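Cysteine hydrolase (Pseudomonas syringae pv. phaseolicola 1448A, PDB 3IRV) probably acts as a hydrolase of the isochorismatase (cysteine hydrolase) family. Local coordinates at residues V28-K32 with V33-P37; K55-Q58 with A59-A63; V104-A107 with L108-Q111; D129-T132 with V133-R137; E212-R215 with R216-A220. One frame throughout, in Å; residues are numbered along the deposited sequence. Where two conformers were deposited one is given.

How the contacts relate
All five contacts are local, made within single helices or turns, and follow one another in series along a chain built round a parallel beta sheet. Contact 1 runs from strand 23-28 into helix 32-35; contact 3 is in the loop leading to strand 115-119. Their centres are about 11 Å apart, and they touch through a probable hydrogen bond from Ile105 N to Met30 O and packing of Cys35 on Ile105. Contacts 2 and 5, on helices 50-62 and 210-220, have centres about 10 Å apart and pack through Ala63, Leu56, Val213, Ile214 and Ile217. Arg61 of contact 2 also meets Gln111 of contact 3. Contact 4, on helix 130-136, touches none of the others, but its leucines pack on the same sheet.

Contact 1 (V28-K32 with V33-P37); sequences VDMQK and VFCEP
Gln31 O takes the N-H groups of two residues at once, Phe34 N at 3.0 Å and Cys35 N also at 3.0 Å, so one acceptor serves two donors. Gln31 is the N-cap residue, and its carbonyl starts the bonding of helix 32-35. Lys32 O follows with a straighter bond from Glu36 N (2.9 Å, 164°), to which Cys35 N adds a weak one.

The Gln31 side chain is buried, and both ends of its amide are satisfied: OE1 by His72 N, NE2 by Val102 O. With CG beside its own backbone N (chi1 -66°), it runs alongside Phe34, and OE1 comes to the ring edge, 3.5 Å from CE2. An amide suits this place because it can both accept and donate.

Met30 CE rests 3.7 Å from Cys35 SG, while Lys32 lays its aliphatic stem along the Glu36 carboxylate, with Lys32 CG 3.6 Å from OE2. Asp29 sets CB against the Phe34 ring, and its OD2 forms a salt bridge with Lys119. Since Asp29 also touches Cys152, this strand-to-helix turn is consistent with the Asp-Lys-Cys catalytic site of cysteine hydrolases.

Contact 2 (K55-Q58 with A59-A63); sequences KLLQ and AARAA
Arg61 reaches across Leu57, one turn earlier, and the two side chains cross obliquely. The backbones of the same pair are joined by a nearly straight bond from Arg61 N to Leu57 O (2.9 Å, 172°). Arg61 CB sits 3.6 Å from that carbonyl oxygen. The chain leaves CB with CG beside the backbone N (chi1 -61°), which brings CG even closer, 3.3 Å from Leu57 O. From CG to NE it is extended, and this length carries the guanidinium beyond the carbonyl to the leucine side chain. There Leu57 CB lies over one face of the planar group: CZ is 4.0 Å from it and NH1 3.8 Å. NH2 reaches further along the leucine, to 3.9 Å from Leu57 CD1, and also forms a salt bridge with Asp114. Arginine fits the position because its flat group can cover an apolar chain while its in-plane N-H groups bond elsewhere. Gln111 CG packs on CZ as well.

Round this pair the helix is regular, with Ala60 N bonded to Leu56 O and Ala62 N to Gln58 O. It closes at Ala63, whose N bonds to Ala59 O and weakly to Ala60 O. Ala60 meets Val25 and Val67, and Ala59 meets Ile214, places where a methyl probably allows close approach. Helix 50-62 thus lies on the sheet, with Leu57 and Ala60 against strands 23-28 and 66-72, while Leu56, Ala59 and Ala63 face helix 210-220 and Arg61 turns to Tyr69.

Contact 3 (V104-A107 with L108-Q111); sequences VIEA and LAPQ
Ile105 and Leu108 lie side by side at the two ends of a short 3-10 turn, pointing the same way. Their CD1 atoms meet at 4.0 Å. Ile105 CG1 takes the crowded position between its backbone N and carbonyl carbon (chi1 59°), and this lays the long branch against Leu108 CB and CG. Branched apolar residues suit the spot because both are buried: Ile105 goes on to touch Lys32 and Cys35 of helix 32-35, and Leu108 fits against Ile53 and Gln54 of helix 50-62.

A second bump comes from Val104. Its CG1 fits between Leu108 O, 3.7 Å away, and Pro110 CD, 3.9 Å away, and valine and proline meet tip to tip. Both also pack on Tyr69 of strand 66-72. Glu106 doubles back at chi2 (56°) and brings OE2 to 3.5 Å from Ala109 CB, where a small residue lets the carboxylate lie close.

The turn itself is held by two successive bonds between residues three apart, as in a 3-10 turn. Leu108 N meets Ile105 O at 2.9 Å, and Ala109 N meets Glu106 O at 3.1 Å. Beyond it, in the conformer of Gln111 given, NE2 donates to Ala109 O at 3.0 Å.

Contact 4 (D129-T132 with V133-R137); sequences DLDT and VLRAR
Thr132 O receives Ala136 N at 2.8 Å, the shortest of the four successive bonds between residues four apart that build the alpha-helix 130-136. The others run from Val133 N to Asp129 O, Leu134 N to Leu130 O and Arg135 N to Asp131 O. Ala136 CB also lies close to Thr132 O, 3.1 Å away.

The buried side of this helix is made by Leu130 and Leu134. Leu130 CG is anti to the backbone N (chi1 -177°) whereas Leu134 CG stands beside its own N (chi1 -66°); these different first torsions turn the two chains aslant across each other, with Leu130 CG 3.8 Å from Leu134 CD1. Leucines suit this face, since it packs on Ile68, Ile26 and Ala24 of the sheet and on Phe125.

Asp131 and Arg135 are one turn apart on the more polar side. Asp131 was modelled in two conformers; in the one given, a water that Arg135 NE holds at 2.8 Å also reaches OD1, but this bridge is doubtful. The bond from Tyr165 OH to OD1 is equally conditional on that conformer, while the Tyr165 ring makes a cation-pi contact with Arg135. Val133 CG2, beside its own backbone N, lies 3.5 Å from Asp129 O.

Contact 5 (E212-R215 with R216-A220); sequences EVIR and RIESA
Arg215 O is gripped twice by the same residue: Ser219 N and Ser219 OG each approach it at 2.9 Å, from opposite faces of the carbonyl plane. The first is the ordinary alpha-helical bond of helix 210-220, the second a serine hydroxyl turned back to the preceding turn. Having OG beside its backbone N (chi1 -63°) makes the second grip possible, and a short hydroxyl side chain suits it near the helix's end.

Glu212 lies between two arginines in a salt-bridge network, although Glu212 and Arg216 each have two modelled conformers and the details hold only for those given. Its OE1 forms a salt bridge with Arg215 NH1 (2.8 Å). OE2 receives Arg216 NE at 3.1 Å, near the guanidinium plane, on the anti side of the carboxylate and tilted 30° out of its plane. Arg216 NH1 has a second acid, Glu206.

Val213 packs on Leu56 of helix 50-62 and on Ile143 and Leu170 of the sheet, and Ile217 continues the apolar seam to Ile143 and Ala63; beta-branched side chains make a compact cover there. On a more exposed flank Ile214, which also packs on Lys55 and Ala59, runs beside Glu218, with Ile214 CG2 3.5 Å from Glu218 OE2. Ile217 CG1 comes to 3.3 Å from Val213 O, the carbonyl that accepts Ile217 N.

Contact 1 (V28-K32 with V33-P37)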
loop_
_atom_site.group_PDB
_atom_site.type_symbol
_atom_site.label_atom_id
_atom_site.label_comp_id
_atom_site.label_asym_id
_atom_site.label_seq_id
_atom_site.Cartn_x
_atom_site.Cartn_y
_atom_site.Cartn_z
ATOM N N VAL A 28 7.188 13.705 -1.376
ATOM C CA VAL A 28 5.753 13.430 -1.372
ATOM C C VAL A 28 4.960 14.443 -0.548
ATOM O O VAL A 28 5.107 14.494 0.691
ATOM C CB VAL A 28 5.480 12.011 -0.835
ATOM C CG1 VAL A 28 3.971 11.690 -0.918
ATOM C CG2 VAL A 28 6.360 10.968 -1.586
ATOM N N ASP A 29 4.130 15.236 -1.237
ATOM C CA ASP A 29 3.060 16.024 -0.623
ATOM C C ASP A 29 3.540 16.956 0.507
ATOM O O ASP A 29 2.863 17.105 1.534
ATOM C CB ASP A 29 1.945 15.091 -0.128
ATOM C CG ASP A 29 1.204 14.421 -1.283
ATOM O OD1 ASP A 29 1.520 14.748 -2.453
ATOM O OD2 ASP A 29 0.350 13.556 -1.007
ATOM N N MET A 30 4.687 17.600 0.298
ATOM C CA MET A 30 5.135 18.622 1.262
ATOM C C MET A 30 4.433 19.967 1.008
ATOM O O MET A 30 5.061 21.005 0.750
ATOM C CB MET A 30 6.668 18.674 1.363
ATOM C CG MET A 30 7.260 17.396 2.016
ATOM S SD MET A 30 6.737 17.066 3.736
ATOM C CE MET A 30 7.831 18.307 4.571
ATOM N N GLN A 31 3.113 19.909 1.158
ATOM C CA GLN A 31 2.205 21.010 0.842
ATOM C C GLN A 31 1.774 21.691 2.127
ATOM O O GLN A 31 1.761 21.072 3.221
ATOM C CB GLN A 31 0.968 20.459 0.121
ATOM C CG GLN A 31 1.270 19.862 -1.260
ATOM C CD GLN A 31 0.148 19.010 -1.757
ATOM O OE1 GLN A 31 0.150 17.793 -1.531
ATOM N NE2 GLN A 31 -0.855 19.631 -2.400
ATOM N N LYS A 32 1.370 22.969 2.011
ATOM C CA LYS A 32 0.978 23.714 3.229
ATOM C C LYS A 32 -0.166 23.051 4.015
ATOM O O LYS A 32 -0.200 23.104 5.248
ATOM C CB LYS A 32 0.600 25.151 2.854
ATOM C CG LYS A 32 1.771 25.902 2.273
ATOM C CD LYS A 32 1.365 27.258 1.711
ATOM C CE LYS A 32 2.579 28.141 1.577
ATOM N NZ LYS A 32 2.383 29.272 0.621
ATOM N N VAL A 33 -1.099 22.410 3.302
ATOM C CA VAL A 33 -2.235 21.746 3.923
ATOM C C VAL A 33 -1.817 20.623 4.926
ATOM O O VAL A 33 -2.536 20.364 5.910
ATOM C CB VAL A 33 -3.212 21.238 2.823
ATOM C CG1 VAL A 33 -2.543 20.160 1.981
ATOM C CG2 VAL A 33 -4.550 20.785 3.406
ATOM N N PHE A 34 -0.644 20.009 4.691
ATOM C CA PHE A 34 -0.077 18.996 5.610
ATOM C C PHE A 34 0.982 19.551 6.563
ATOM O O PHE A 34 1.187 18.989 7.632
ATOM C CB PHE A 34 0.555 17.842 4.829
ATOM C CG PHE A 34 -0.391 17.182 3.870
ATOM C CD1 PHE A 34 -1.396 16.348 4.342
ATOM C CD2 PHE A 34 -0.263 17.371 2.493
ATOM C CE1 PHE A 34 -2.277 15.729 3.445
ATOM C CE2 PHE A 34 -1.130 16.779 1.601
ATOM C CZ PHE A 34 -2.144 15.960 2.061
ATOM N N CYS A 35 1.647 20.642 6.170
ATOM C CA CYS A 35 2.819 21.118 6.900
ATOM C C CYS A 35 2.579 22.336 7.801
ATOM O O CYS A 35 3.360 22.578 8.731
ATOM C CB CYS A 35 3.954 21.432 5.930
ATOM S SG CYS A 35 4.556 19.958 5.079
ATOM N N GLU A 36 1.555 23.135 7.512
ATOM C CA GLU A 36 1.283 24.300 8.380
ATOM C C GLU A 36 0.326 23.919 9.487
ATOM O O GLU A 36 -0.622 23.178 9.259
ATOM C CB GLU A 36 0.663 25.429 7.566
ATOM C CG GLU A 36 1.610 25.955 6.540
ATOM C CD GLU A 36 1.092 27.197 5.840
ATOM O OE1 GLU A 36 -0.141 27.449 5.842
ATOM O OE2 GLU A 36 1.940 27.912 5.273
ATOM N N PRO A 37 0.567 24.421 10.713
ATOM C CA PRO A 37 -0.310 24.120 11.852
ATOM C C PRO A 37 -1.782 24.458 11.609
ATOM O O PRO A 37 -2.664 23.777 12.133
ATOM C CB PRO A 37 0.276 24.985 12.982
ATOM C CG PRO A 37 1.733 25.099 12.628
ATOM C CD PRO A 37 1.736 25.233 11.108
#

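Contact 2 (K55-Q58 with A59-A63)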
loop_
_atom_site.group_PDB
_atom_site.type_symbol
_atom_site.label_atom_id
_atom_site.label_comp_id
_atom_site.label_asym_id
_atom_site.label_seq_id
_atom_site.Cartn_x
_atom_site.Cartn_y
_atom_site.Cartn_z
ATOM N N LYS A 55 18.602 19.304 2.991
ATOM C CA LYS A 55 19.948 18.769 2.756
ATOM C C LYS A 55 19.960 17.787 1.585
ATOM O O LYS A 55 20.849 17.830 0.734
ATOM C CB LYS A 55 20.484 18.095 4.020
ATOM C CG LYS A 55 20.707 19.040 5.187
ATOM C CD LYS A 55 21.291 18.255 6.352
ATOM C CE LYS A 55 21.890 19.165 7.417
ATOM N NZ LYS A 55 20.832 19.723 8.295
ATOM N N LEU A 56 18.956 16.913 1.552
ATOM C CA LEU A 56 18.814 15.933 0.488
ATOM C C LEU A 56 18.708 16.602 -0.869
ATOM O O LEU A 56 19.406 16.195 -1.820
ATOM C CB LEU A 56 17.581 15.051 0.720
ATOM C CG LEU A 56 17.275 14.059 -0.404
ATOM C CD1 LEU A 56 18.409 13.025 -0.581
ATOM C CD2 LEU A 56 15.937 13.388 -0.098
ATOM N N LEU A 57 17.848 17.627 -0.970
ATOM C CA LEU A 57 17.617 18.275 -2.267
ATOM C C LEU A 57 18.866 19.036 -2.738
ATOM O O LEU A 57 19.222 18.980 -3.907
ATOM C CB LEU A 57 16.367 19.178 -2.255
ATOM C CG LEU A 57 15.078 18.434 -1.853
ATOM C CD1 LEU A 57 13.842 19.316 -2.020
ATOM C CD2 LEU A 57 14.910 17.123 -2.635
ATOM N N GLN A 58 19.559 19.676 -1.806
ATOM C CA GLN A 58 20.802 20.363 -2.134
ATOM C C GLN A 58 21.828 19.361 -2.687
ATOM O O GLN A 58 22.460 19.632 -3.707
ATOM C CB GLN A 58 21.315 21.101 -0.906
ATOM C CG GLN A 58 22.650 21.788 -1.073
ATOM C CD GLN A 58 23.176 22.332 0.255
ATOM O OE1 GLN A 58 23.190 21.629 1.280
ATOM N NE2 GLN A 58 23.611 23.588 0.242
ATOM N N ALA A 59 21.959 18.196 -2.054
ATOM C CA ALA A 59 22.905 17.181 -2.567
ATOM C C ALA A 59 22.485 16.596 -3.907
ATOM O O ALA A 59 23.314 16.414 -4.801
ATOM C CB ALA A 59 23.133 16.081 -1.566
ATOM N N ALA A 60 21.180 16.353 -4.060
ATOM C CA ALA A 60 20.647 15.761 -5.274
ATOM C C ALA A 60 20.897 16.694 -6.464
ATOM O O ALA A 60 21.430 16.264 -7.493
ATOM C CB ALA A 60 19.144 15.480 -5.102
ATOM N N ARG A 61 20.543 17.971 -6.312
ATOM C CA ARG A 61 20.712 18.911 -7.418
ATOM C C ARG A 61 22.192 19.063 -7.787
ATOM O O ARG A 61 22.525 19.141 -8.967
ATOM C CB ARG A 61 20.050 20.256 -7.119
ATOM C CG ARG A 61 18.542 20.155 -6.883
ATOM C CD ARG A 61 17.879 21.524 -6.995
ATOM N NE ARG A 61 16.498 21.488 -6.505
ATOM C CZ ARG A 61 16.140 21.805 -5.266
ATOM N NH1 ARG A 61 17.057 22.231 -4.392
ATOM N NH2 ARG A 61 14.861 21.702 -4.899
ATOM N N ALA A 62 23.067 19.032 -6.778
ATOM C CA ALA A 62 24.520 19.129 -7.012
ATOM C C ALA A 62 25.057 17.930 -7.812
ATOM O O ALA A 62 26.030 18.053 -8.585
ATOM C CB ALA A 62 25.259 19.267 -5.685
ATOM N N ALA A 63 24.430 16.768 -7.637
ATOM C CA ALA A 63 24.872 15.575 -8.337
ATOM C C ALA A 63 24.050 15.265 -9.591
ATOM O O ALA A 63 24.173 14.160 -10.158
ATOM C CB ALA A 63 24.847 14.394 -7.386
#

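Contact 3 (V104-A107 with L108-Q111)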
loop_
_atom_site.group_PDB
_atom_site.type_symbol
_atom_site.label_atom_id
_atom_site.label_comp_id
_atom_site.label_asym_id
_atom_site.label_seq_id
_atom_site.Cartn_x
_atom_site.Cartn_y
_atom_site.Cartn_z
ATOM N N VAL A 104 3.407 23.754 -2.407
ATOM C CA VAL A 104 4.572 23.266 -1.657
ATOM C C VAL A 104 5.098 24.353 -0.708
ATOM O O VAL A 104 5.123 25.539 -1.061
ATOM C CB VAL A 104 5.694 22.806 -2.617
ATOM C CG1 VAL A 104 6.982 22.433 -1.855
ATOM C CG2 VAL A 104 5.192 21.611 -3.487
ATOM N N ILE A 105 5.481 23.950 0.499
ATOM C CA ILE A 105 6.017 24.899 1.463
ATOM C C ILE A 105 7.249 25.640 0.951
ATOM O O ILE A 105 8.100 25.080 0.241
ATOM C CB ILE A 105 6.329 24.236 2.829
ATOM C CG1 ILE A 105 7.340 23.090 2.686
ATOM C CG2 ILE A 105 5.057 23.714 3.456
ATOM C CD1 ILE A 105 7.781 22.545 4.086
ATOM N N GLU A 106 7.349 26.911 1.356
ATOM C CA GLU A 106 8.440 27.766 0.877
ATOM C C GLU A 106 9.818 27.222 1.275
ATOM O O GLU A 106 10.786 27.363 0.524
ATOM C CB GLU A 106 8.259 29.208 1.364
ATOM C CG GLU A 106 9.055 30.255 0.561
ATOM C CD GLU A 106 8.753 30.239 -0.949
ATOM O OE1 GLU A 106 7.564 30.131 -1.337
ATOM O OE2 GLU A 106 9.712 30.342 -1.748
ATOM N N ALA A 107 9.896 26.563 2.431
ATOM C CA ALA A 107 11.162 25.979 2.882
ATOM C C ALA A 107 11.709 24.933 1.916
ATOM O O ALA A 107 12.928 24.649 1.931
ATOM C CB ALA A 107 11.014 25.387 4.288
ATOM N N LEU A 108 10.820 24.386 1.070
ATOM C CA LEU A 108 11.216 23.383 0.087
ATOM C C LEU A 108 10.849 23.818 -1.332
ATOM O O LEU A 108 10.663 22.977 -2.209
ATOM C CB LEU A 108 10.573 22.017 0.417
ATOM C CG LEU A 108 10.968 21.368 1.746
ATOM C CD1 LEU A 108 10.134 20.105 1.904
ATOM C CD2 LEU A 108 12.466 21.050 1.763
ATOM N N ALA A 109 10.770 25.134 -1.562
ATOM C CA ALA A 109 10.267 25.666 -2.835
ATOM C C ALA A 109 10.942 25.012 -4.033
ATOM O O ALA A 109 12.166 24.997 -4.115
ATOM C CB ALA A 109 10.466 27.173 -2.895
ATOM N N PRO A 110 10.138 24.422 -4.939
ATOM C CA PRO A 110 10.723 23.824 -6.137
ATOM C C PRO A 110 11.535 24.830 -6.937
ATOM O O PRO A 110 11.177 26.020 -7.015
ATOM C CB PRO A 110 9.489 23.360 -6.936
ATOM C CG PRO A 110 8.450 23.075 -5.843
ATOM C CD PRO A 110 8.675 24.213 -4.879
ATOM N N GLN A 111 12.633 24.341 -7.491
ATOM C CA GLN A 111 13.507 25.146 -8.335
ATOM C C GLN A 111 13.146 24.908 -9.794
ATOM O O GLN A 111 12.425 23.944 -10.111
ATOM C CB GLN A 111 14.972 24.820 -8.041
ATOM C CG GLN A 111 15.376 25.113 -6.588
ATOM C CD GLN A 111 15.174 26.571 -6.195
ATOM O OE1 GLN A 111 15.891 27.452 -6.664
ATOM N NE2 GLN A 111 14.190 26.829 -5.336
#

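Contact 4 (D129-T132 with V133-R137)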
loop_
_atom_site.group_PDB
_atom_site.type_symbol
_atom_site.label_atom_id
_atom_site.label_comp_id
_atom_site.label_asym_id
_atom_site.label_seq_id
_atom_site.Cartn_x
_atom_site.Cartn_y
_atom_site.Cartn_z
ATOM N N ASP A 129 1.630 11.320 -14.088
ATOM C CA ASP A 129 2.773 11.483 -15.010
ATOM C C ASP A 129 4.074 10.798 -14.554
ATOM O O ASP A 129 5.042 10.768 -15.295
ATOM C CB ASP A 129 3.094 12.976 -15.150
ATOM C CG ASP A 129 2.059 13.756 -15.935
ATOM O OD1 ASP A 129 1.066 13.177 -16.445
ATOM O OD2 ASP A 129 2.245 15.002 -16.046
ATOM N N LEU A 130 4.120 10.289 -13.311
ATOM C CA LEU A 130 5.413 9.940 -12.706
ATOM C C LEU A 130 6.178 8.869 -13.487
ATOM O O LEU A 130 7.375 9.020 -13.713
ATOM C CB LEU A 130 5.212 9.490 -11.252
ATOM C CG LEU A 130 6.489 9.160 -10.488
ATOM C CD1 LEU A 130 7.446 10.354 -10.476
ATOM C CD2 LEU A 130 6.147 8.705 -9.060
ATOM N N ASP A 131 5.497 7.816 -13.937
ATOM C CA ASP A 131 6.205 6.747 -14.627
ATOM C C ASP A 131 6.835 7.241 -15.931
ATOM O O ASP A 131 7.934 6.811 -16.293
ATOM C CB ASP A 131 5.276 5.565 -14.881
ATOM C CG ASP A 131 6.032 4.303 -15.214
ATOM O OD1 ASP A 131 6.878 3.866 -14.402
ATOM O OD2 ASP A 131 5.786 3.758 -16.308
ATOM N N THR A 132 6.147 8.158 -16.614
ATOM C CA THR A 132 6.704 8.732 -17.859
ATOM C C THR A 132 7.972 9.534 -17.539
ATOM O O THR A 132 9.024 9.340 -18.170
ATOM C CB THR A 132 5.671 9.620 -18.558
ATOM O OG1 THR A 132 4.546 8.827 -18.968
ATOM C CG2 THR A 132 6.288 10.365 -19.770
ATOM N N VAL A 133 7.897 10.392 -16.520
ATOM C CA VAL A 133 9.024 11.225 -16.124
ATOM C C VAL A 133 10.258 10.345 -15.761
ATOM O O VAL A 133 11.384 10.608 -16.196
ATOM C CB VAL A 133 8.613 12.179 -14.990
ATOM C CG1 VAL A 133 9.821 12.926 -14.393
ATOM C CG2 VAL A 133 7.527 13.163 -15.493
ATOM N N LEU A 134 10.018 9.277 -15.005
ATOM C CA LEU A 134 11.119 8.427 -14.548
ATOM C C LEU A 134 11.672 7.603 -15.701
ATOM O O LEU A 134 12.886 7.557 -15.926
ATOM C CB LEU A 134 10.620 7.495 -13.438
ATOM C CG LEU A 134 10.201 8.184 -12.136
ATOM C CD1 LEU A 134 9.606 7.150 -11.175
ATOM C CD2 LEU A 134 11.441 8.855 -11.494
ATOM N N ARG A 135 10.796 6.938 -16.449
ATOM C CA ARG A 135 11.318 6.054 -17.509
ATOM C C ARG A 135 11.934 6.826 -18.667
ATOM O O ARG A 135 12.899 6.360 -19.256
ATOM C CB ARG A 135 10.254 5.074 -18.024
ATOM C CG ARG A 135 9.762 4.068 -16.965
ATOM C CD ARG A 135 10.891 3.165 -16.424
ATOM N NE ARG A 135 10.353 2.102 -15.566
ATOM C CZ ARG A 135 11.069 1.253 -14.841
ATOM N NH1 ARG A 135 12.398 1.301 -14.841
ATOM N NH2 ARG A 135 10.433 0.337 -14.100
ATOM N N ALA A 136 11.409 8.027 -18.957
ATOM C CA ALA A 136 12.020 8.871 -20.011
ATOM C C ALA A 136 13.501 9.168 -19.705
ATOM O O ALA A 136 14.330 9.294 -20.628
ATOM C CB ALA A 136 11.234 10.165 -20.170
ATOM N N ARG A 137 13.836 9.274 -18.417
ATOM C CA ARG A 137 15.218 9.555 -17.988
ATOM C C ARG A 137 16.014 8.265 -17.703
ATOM O O ARG A 137 17.165 8.324 -17.273
ATOM C CB ARG A 137 15.196 10.446 -16.736
ATOM C CG ARG A 137 16.540 11.103 -16.395
ATOM C CD ARG A 137 16.495 11.724 -15.019
ATOM N NE ARG A 137 17.720 12.401 -14.597
ATOM C CZ ARG A 137 18.003 13.675 -14.860
ATOM N NH1 ARG A 137 17.163 14.426 -15.580
ATOM N NH2 ARG A 137 19.137 14.198 -14.410
HETATM O O HOH W 1 7.694 1.618 -15.001
#

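Contact 5 (E212-R215 with R216-A220)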
loop_
_atom_site.group_PDB
_atom_site.type_symbol
_atom_site.label_atom_id
_atom_site.label_comp_id
_atom_site.label_asym_id
_atom_site.label_seq_id
_atom_site.Cartn_x
_atom_site.Cartn_y
_atom_site.Cartn_z
ATOM N N GLU A 212 22.976 9.031 5.167
ATOM C CA GLU A 212 23.660 7.964 4.425
ATOM C C GLU A 212 23.354 8.004 2.944
ATOM O O GLU A 212 24.251 7.778 2.127
ATOM C CB GLU A 212 23.428 6.551 4.985
ATOM C CG GLU A 212 23.716 5.379 3.976
ATOM C CD GLU A 212 25.154 5.324 3.351
ATOM O OE1 GLU A 212 26.110 6.034 3.773
ATOM O OE2 GLU A 212 25.324 4.523 2.404
ATOM N N VAL A 213 22.118 8.312 2.566
ATOM C CA VAL A 213 21.847 8.419 1.135
ATOM C C VAL A 213 22.587 9.591 0.452
ATOM O O VAL A 213 23.055 9.460 -0.682
ATOM C CB VAL A 213 20.315 8.389 0.844
ATOM C CG1 VAL A 213 19.724 9.768 0.697
ATOM C CG2 VAL A 213 20.037 7.522 -0.394
ATOM N N ILE A 214 22.731 10.703 1.168
ATOM C CA ILE A 214 23.509 11.850 0.685
ATOM C C ILE A 214 24.971 11.443 0.463
ATOM O O ILE A 214 25.554 11.749 -0.580
ATOM C CB ILE A 214 23.396 13.045 1.660
ATOM C CG1 ILE A 214 21.983 13.659 1.573
ATOM C CG2 ILE A 214 24.494 14.102 1.396
ATOM C CD1 ILE A 214 21.696 14.736 2.614
ATOM N N ARG A 215 25.542 10.712 1.415
ATOM C CA ARG A 215 26.928 10.233 1.291
ATOM C C ARG A 215 27.112 9.329 0.090
ATOM O O ARG A 215 28.106 9.422 -0.644
ATOM C CB ARG A 215 27.331 9.492 2.556
ATOM C CG ARG A 215 27.509 10.439 3.708
ATOM C CD ARG A 215 28.271 9.822 4.841
ATOM N NE ARG A 215 27.502 9.856 6.080
ATOM C CZ ARG A 215 26.897 8.786 6.594
ATOM N NH1 ARG A 215 26.997 7.588 5.982
ATOM N NH2 ARG A 215 26.197 8.918 7.719
ATOM N N ARG A 216 26.118 8.470 -0.116
ATOM C CA ARG A 216 26.117 7.518 -1.206
ATOM C C ARG A 216 26.002 8.231 -2.553
ATOM O O ARG A 216 26.641 7.832 -3.534
ATOM C CB ARG A 216 24.967 6.532 -1.009
ATOM C CG ARG A 216 25.282 5.144 -1.462
ATOM C CD ARG A 216 24.028 4.302 -1.454
ATOM N NE ARG A 216 23.712 3.794 -0.126
ATOM C CZ ARG A 216 22.568 3.200 0.197
ATOM N NH1 ARG A 216 22.381 2.772 1.438
ATOM N NH2 ARG A 216 21.611 3.040 -0.715
ATOM N N ILE A 217 25.201 9.303 -2.588
ATOM C CA ILE A 217 25.053 10.133 -3.785
ATOM C C ILE A 217 26.374 10.871 -4.090
ATOM O O ILE A 217 26.852 10.881 -5.238
ATOM C CB ILE A 217 23.900 11.167 -3.618
ATOM C CG1 ILE A 217 22.529 10.479 -3.755
ATOM C CG2 ILE A 217 24.013 12.310 -4.626
ATOM C CD1 ILE A 217 21.342 11.373 -3.349
ATOM N N GLU A 218 26.971 11.466 -3.054
ATOM C CA GLU A 218 28.238 12.209 -3.201
ATOM C C GLU A 218 29.406 11.326 -3.659
ATOM O O GLU A 218 30.252 11.762 -4.442
ATOM C CB GLU A 218 28.584 12.923 -1.895
ATOM C CG GLU A 218 27.656 14.079 -1.576
ATOM C CD GLU A 218 27.792 14.584 -0.141
ATOM O OE1 GLU A 218 28.379 13.877 0.709
ATOM O OE2 GLU A 218 27.296 15.686 0.138
ATOM N N SER A 219 29.436 10.090 -3.178
ATOM C CA SER A 219 30.523 9.156 -3.489
ATOM C C SER A 219 30.408 8.594 -4.900
ATOM O O SER A 219 31.413 8.309 -5.546
ATOM C CB SER A 219 30.536 8.014 -2.481
ATOM O OG SER A 219 30.788 8.520 -1.181
ATOM N N ALA A 220 29.177 8.435 -5.372
ATOM C CA ALA A 220 28.922 7.915 -6.714
ATOM C C ALA A 220 29.131 8.976 -7.794
ATOM O O ALA A 220 29.338 8.650 -8.964
ATOM C CB ALA A 220 27.523 7.365 -6.795
HETATM O O HOH W 2 23.910 2.203 3.730
#